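Local coordinates for putative uncharacterized protein (Archaeoglobus fulgidus, PDB 4KPP) that probably exchanges protons for calcium ions across the membrane, as a member of the sodium/calcium exchanger family of transporters, at residues A46-D60 with R205-T219. Sequence-based numbering, arbitrary orientation.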
# COMPACT_ATOMS: atom_id res chain seq x y z
N ALA A 46 0.48 15.88 0.35
CA ALA A 46 -0.76 15.64 1.07
C ALA A 46 -0.72 14.31 1.82
O ALA A 46 -1.39 14.14 2.83
CB ALA A 46 -1.95 15.68 0.11
N SER A 47 0.07 13.37 1.31
CA SER A 47 0.21 12.06 1.95
C SER A 47 0.91 12.14 3.31
O SER A 47 0.51 11.45 4.25
CB SER A 47 0.94 11.08 1.03
OG SER A 47 1.03 9.81 1.63
N PHE A 48 1.95 12.96 3.41
CA PHE A 48 2.64 13.15 4.68
C PHE A 48 1.73 13.85 5.68
O PHE A 48 1.74 13.54 6.88
CB PHE A 48 3.93 13.96 4.51
CG PHE A 48 5.04 13.22 3.82
CD1 PHE A 48 5.77 12.26 4.50
CD2 PHE A 48 5.36 13.50 2.50
CE1 PHE A 48 6.80 11.58 3.86
CE2 PHE A 48 6.38 12.83 1.87
CZ PHE A 48 7.10 11.86 2.55
N LEU A 49 0.94 14.81 5.19
CA LEU A 49 -0.01 15.53 6.02
C LEU A 49 -1.02 14.56 6.62
O LEU A 49 -1.30 14.61 7.82
CB LEU A 49 -0.74 16.61 5.21
CG LEU A 49 0.15 17.71 4.62
CD1 LEU A 49 -0.63 18.58 3.64
CD2 LEU A 49 0.77 18.56 5.73
N ILE A 50 -1.54 13.68 5.78
CA ILE A 50 -2.49 12.66 6.21
C ILE A 50 -1.88 11.75 7.27
O ILE A 50 -2.51 11.44 8.28
CB ILE A 50 -3.01 11.82 5.02
CG1 ILE A 50 -4.02 12.64 4.21
CG2 ILE A 50 -3.65 10.53 5.50
CD1 ILE A 50 -4.52 11.95 2.97
N SER A 51 -0.63 11.34 7.05
CA SER A 51 0.05 10.48 8.01
C SER A 51 0.27 11.20 9.34
O SER A 51 0.07 10.61 10.40
CB SER A 51 1.38 9.98 7.44
OG SER A 51 1.14 9.08 6.37
N TRP A 52 0.68 12.46 9.27
CA TRP A 52 0.84 13.30 10.45
C TRP A 52 -0.48 13.42 11.20
O TRP A 52 -0.52 13.38 12.43
CB TRP A 52 1.33 14.69 10.07
CG TRP A 52 2.77 14.73 9.69
CD1 TRP A 52 3.69 13.74 9.86
CD2 TRP A 52 3.46 15.82 9.06
NE1 TRP A 52 4.92 14.15 9.38
CE2 TRP A 52 4.80 15.42 8.88
CE3 TRP A 52 3.08 17.10 8.63
CZ2 TRP A 52 5.76 16.24 8.30
CZ3 TRP A 52 4.03 17.91 8.05
CH2 TRP A 52 5.36 17.49 7.89
N ALA A 53 -1.57 13.56 10.44
CA ALA A 53 -2.91 13.67 11.01
C ALA A 53 -3.37 12.36 11.66
O ALA A 53 -3.97 12.37 12.73
CB ALA A 53 -3.90 14.10 9.94
N ALA A 54 -3.09 11.25 10.99
CA ALA A 54 -3.50 9.93 11.48
C ALA A 54 -2.74 9.53 12.74
O ALA A 54 -3.29 8.86 13.61
CB ALA A 54 -3.31 8.88 10.39
N GLU A 55 -1.49 9.95 12.83
CA GLU A 55 -0.64 9.61 13.97
C GLU A 55 -1.01 10.40 15.21
O GLU A 55 -0.86 9.92 16.33
CB GLU A 55 0.84 9.82 13.62
CG GLU A 55 1.40 8.78 12.67
CD GLU A 55 2.76 9.16 12.12
OE1 GLU A 55 3.10 10.36 12.14
OE2 GLU A 55 3.48 8.25 11.66
N THR A 56 -1.51 11.62 15.01
CA THR A 56 -1.97 12.45 16.11
C THR A 56 -3.28 11.88 16.65
O THR A 56 -3.47 11.78 17.87
CB THR A 56 -2.20 13.89 15.65
OG1 THR A 56 -1.00 14.40 15.08
CG2 THR A 56 -2.62 14.77 16.81
N ALA A 57 -4.18 11.52 15.74
CA ALA A 57 -5.45 10.92 16.11
C ALA A 57 -5.25 9.58 16.81
O ALA A 57 -6.03 9.20 17.68
CB ALA A 57 -6.33 10.74 14.87
N GLU A 58 -4.19 8.87 16.43
CA GLU A 58 -3.88 7.58 17.03
C GLU A 58 -3.39 7.73 18.46
O GLU A 58 -3.73 6.93 19.33
CB GLU A 58 -2.85 6.82 16.19
CG GLU A 58 -2.55 5.42 16.69
CD GLU A 58 -1.49 4.71 15.87
OE1 GLU A 58 -0.89 5.36 14.99
OE2 GLU A 58 -1.25 3.51 16.11
N MET A 59 -2.59 8.76 18.70
CA MET A 59 -2.10 9.06 20.04
C MET A 59 -3.24 9.59 20.91
O MET A 59 -3.31 9.31 22.11
CB MET A 59 -0.96 10.08 19.98
CG MET A 59 -0.32 10.39 21.32
SD MET A 59 0.52 8.97 22.05
CE MET A 59 1.24 9.71 23.52
N ASP A 60 -4.13 10.34 20.27
CA ASP A 60 -5.28 10.95 20.94
C ASP A 60 -6.28 9.88 21.38
O ASP A 60 -6.49 9.67 22.58
CB ASP A 60 -5.95 11.93 19.99
CG ASP A 60 -6.73 13.02 20.71
OD1 ASP A 60 -7.18 12.79 21.85
OD2 ASP A 60 -6.88 14.11 20.12
N ARG A 205 -6.41 20.82 18.98
CA ARG A 205 -5.70 19.68 18.41
C ARG A 205 -6.57 18.93 17.41
O ARG A 205 -6.14 18.66 16.29
CB ARG A 205 -5.23 18.72 19.50
CG ARG A 205 -4.72 17.40 18.94
CD ARG A 205 -4.14 16.48 20.01
NE ARG A 205 -5.16 15.97 20.92
CZ ARG A 205 -5.25 16.29 22.20
NH1 ARG A 205 -4.38 17.13 22.74
NH2 ARG A 205 -6.21 15.77 22.95
N ARG A 206 -7.78 18.59 17.81
CA ARG A 206 -8.67 17.80 16.97
C ARG A 206 -9.20 18.58 15.77
O ARG A 206 -9.34 18.02 14.68
CB ARG A 206 -9.81 17.20 17.80
CG ARG A 206 -9.33 16.18 18.83
CD ARG A 206 -10.48 15.49 19.55
NE ARG A 206 -10.00 14.53 20.54
CZ ARG A 206 -10.77 13.95 21.46
NH1 ARG A 206 -12.06 14.25 21.52
NH2 ARG A 206 -10.25 13.09 22.31
N LEU A 207 -9.47 19.86 15.95
CA LEU A 207 -9.86 20.73 14.85
C LEU A 207 -8.76 20.78 13.80
O LEU A 207 -9.03 20.75 12.60
CB LEU A 207 -10.13 22.16 15.34
CG LEU A 207 -11.53 22.47 15.86
CD1 LEU A 207 -11.56 23.86 16.48
CD2 LEU A 207 -12.55 22.36 14.74
N SER A 208 -7.52 20.84 14.27
CA SER A 208 -6.36 20.96 13.40
C SER A 208 -6.17 19.75 12.51
O SER A 208 -5.99 19.89 11.30
CB SER A 208 -5.10 21.22 14.23
OG SER A 208 -5.12 22.52 14.80
N VAL A 209 -6.23 18.55 13.09
CA VAL A 209 -6.00 17.34 12.30
C VAL A 209 -7.19 17.04 11.40
O VAL A 209 -7.05 16.35 10.38
CB VAL A 209 -5.65 16.12 13.17
CG1 VAL A 209 -4.73 16.53 14.30
CG2 VAL A 209 -6.89 15.47 13.71
N VAL A 210 -8.36 17.56 11.76
CA VAL A 210 -9.53 17.46 10.90
C VAL A 210 -9.33 18.36 9.68
O VAL A 210 -9.56 17.94 8.55
CB VAL A 210 -10.84 17.84 11.64
CG1 VAL A 210 -11.95 18.19 10.65
CG2 VAL A 210 -11.28 16.70 12.55
N VAL A 211 -8.87 19.59 9.92
CA VAL A 211 -8.52 20.50 8.84
C VAL A 211 -7.44 19.89 7.95
O VAL A 211 -7.54 19.92 6.72
CB VAL A 211 -8.03 21.87 9.38
CG1 VAL A 211 -7.38 22.68 8.28
CG2 VAL A 211 -9.20 22.64 10.01
N LEU A 212 -6.42 19.31 8.57
CA LEU A 212 -5.34 18.64 7.84
C LEU A 212 -5.86 17.51 6.96
O LEU A 212 -5.56 17.45 5.77
CB LEU A 212 -4.28 18.11 8.80
CG LEU A 212 -3.17 19.08 9.19
CD1 LEU A 212 -2.20 18.42 10.16
CD2 LEU A 212 -2.44 19.57 7.95
N PHE A 213 -6.63 16.61 7.56
CA PHE A 213 -7.28 15.52 6.84
C PHE A 213 -8.11 16.02 5.65
O PHE A 213 -7.98 15.51 4.54
CB PHE A 213 -8.18 14.73 7.78
CG PHE A 213 -7.58 13.44 8.27
CD1 PHE A 213 -6.85 12.63 7.41
CD2 PHE A 213 -7.76 13.03 9.58
CE1 PHE A 213 -6.30 11.45 7.86
CE2 PHE A 213 -7.21 11.85 10.03
CZ PHE A 213 -6.48 11.05 9.17
N LEU A 214 -8.95 17.01 5.90
CA LEU A 214 -9.83 17.54 4.86
C LEU A 214 -9.04 18.22 3.76
O LEU A 214 -9.34 18.06 2.58
CB LEU A 214 -10.87 18.50 5.44
CG LEU A 214 -11.96 17.88 6.32
CD1 LEU A 214 -12.87 18.95 6.88
CD2 LEU A 214 -12.75 16.84 5.55
N PHE A 215 -8.02 18.99 4.15
CA PHE A 215 -7.21 19.72 3.17
C PHE A 215 -6.38 18.77 2.32
O PHE A 215 -6.31 18.93 1.10
CB PHE A 215 -6.30 20.73 3.86
CG PHE A 215 -5.26 21.32 2.94
CD1 PHE A 215 -5.62 22.22 1.95
CD2 PHE A 215 -3.93 20.96 3.06
CE1 PHE A 215 -4.67 22.76 1.10
CE2 PHE A 215 -2.97 21.49 2.21
CZ PHE A 215 -3.35 22.39 1.23
N ALA A 216 -5.76 17.79 2.96
CA ALA A 216 -4.94 16.82 2.25
C ALA A 216 -5.80 15.91 1.38
O ALA A 216 -5.44 15.61 0.24
CB ALA A 216 -4.12 16.01 3.23
N GLY A 217 -6.94 15.48 1.92
CA GLY A 217 -7.87 14.65 1.19
C GLY A 217 -8.43 15.38 -0.02
O GLY A 217 -8.58 14.80 -1.09
N PHE A 218 -8.75 16.66 0.16
CA PHE A 218 -9.21 17.51 -0.94
C PHE A 218 -8.14 17.63 -2.01
O PHE A 218 -8.42 17.50 -3.20
CB PHE A 218 -9.59 18.89 -0.42
CG PHE A 218 -9.84 19.90 -1.51
CD1 PHE A 218 -11.04 19.91 -2.21
CD2 PHE A 218 -8.89 20.86 -1.81
CE1 PHE A 218 -11.27 20.84 -3.21
CE2 PHE A 218 -9.12 21.80 -2.81
CZ PHE A 218 -10.31 21.79 -3.50
N THR A 219 -6.90 17.86 -1.58
CA THR A 219 -5.78 18.02 -2.50
C THR A 219 -5.56 16.78 -3.36
O THR A 219 -5.40 16.87 -4.57
CB THR A 219 -4.49 18.35 -1.73
OG1 THR A 219 -4.62 19.66 -1.15
CG2 THR A 219 -3.29 18.34 -2.66
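Segments 46-60 and 205-219 run antiparallel, their axes 154° apart and 8.6 Å from each other at closest approach, with alanines at the two closest backbone approaches, Ala46 to Ala216 and Ala53 to Val209. Ala216 fits its CB against helix 46-60, 3.5 Å from Ile50 CG1 and 3.3 Å from Ala46 O. Ala53 presses its methyl onto one face of the Phe213 ring in a CH-pi contact, CB lying 3.8 Å from the ring centroid and almost on the ring normal. Ile50 CG2 meets the same ring at its edge, 3.7 Å from Phe213 CE1, while Leu73 of helix 67-73 adds a further neighbour to this ring. The pair joins a predicted transmembrane helix from each of the two exchanger-family regions of the chain, far from the annotated calcium site. Toward the end of helix 32-60, Thr56 CG2, anti to its own backbone N (OG1 bonds to Trp52 O), packs against Val209 CG1. Beyond it, Asp60 anchors a salt-bridge network. A bend in Arg205 at chi3 (69°) turns the guanidinium edge to Asp60 OD2, which NE meets from above the carboxylate plane in an almost straight bond (171°) of 2.7 Å. Arg206 spans the same carboxylate with two nitrogens, NE to Asp60 OD2 and NH2 to Asp60 OD1 (3.1 Å). NE of Arg205 and NE of Arg206 reach Asp60 OD2 from opposite faces of that plane. At Asp60, an asparagine would probably leave both guanidinium groups without their shared counter-charge.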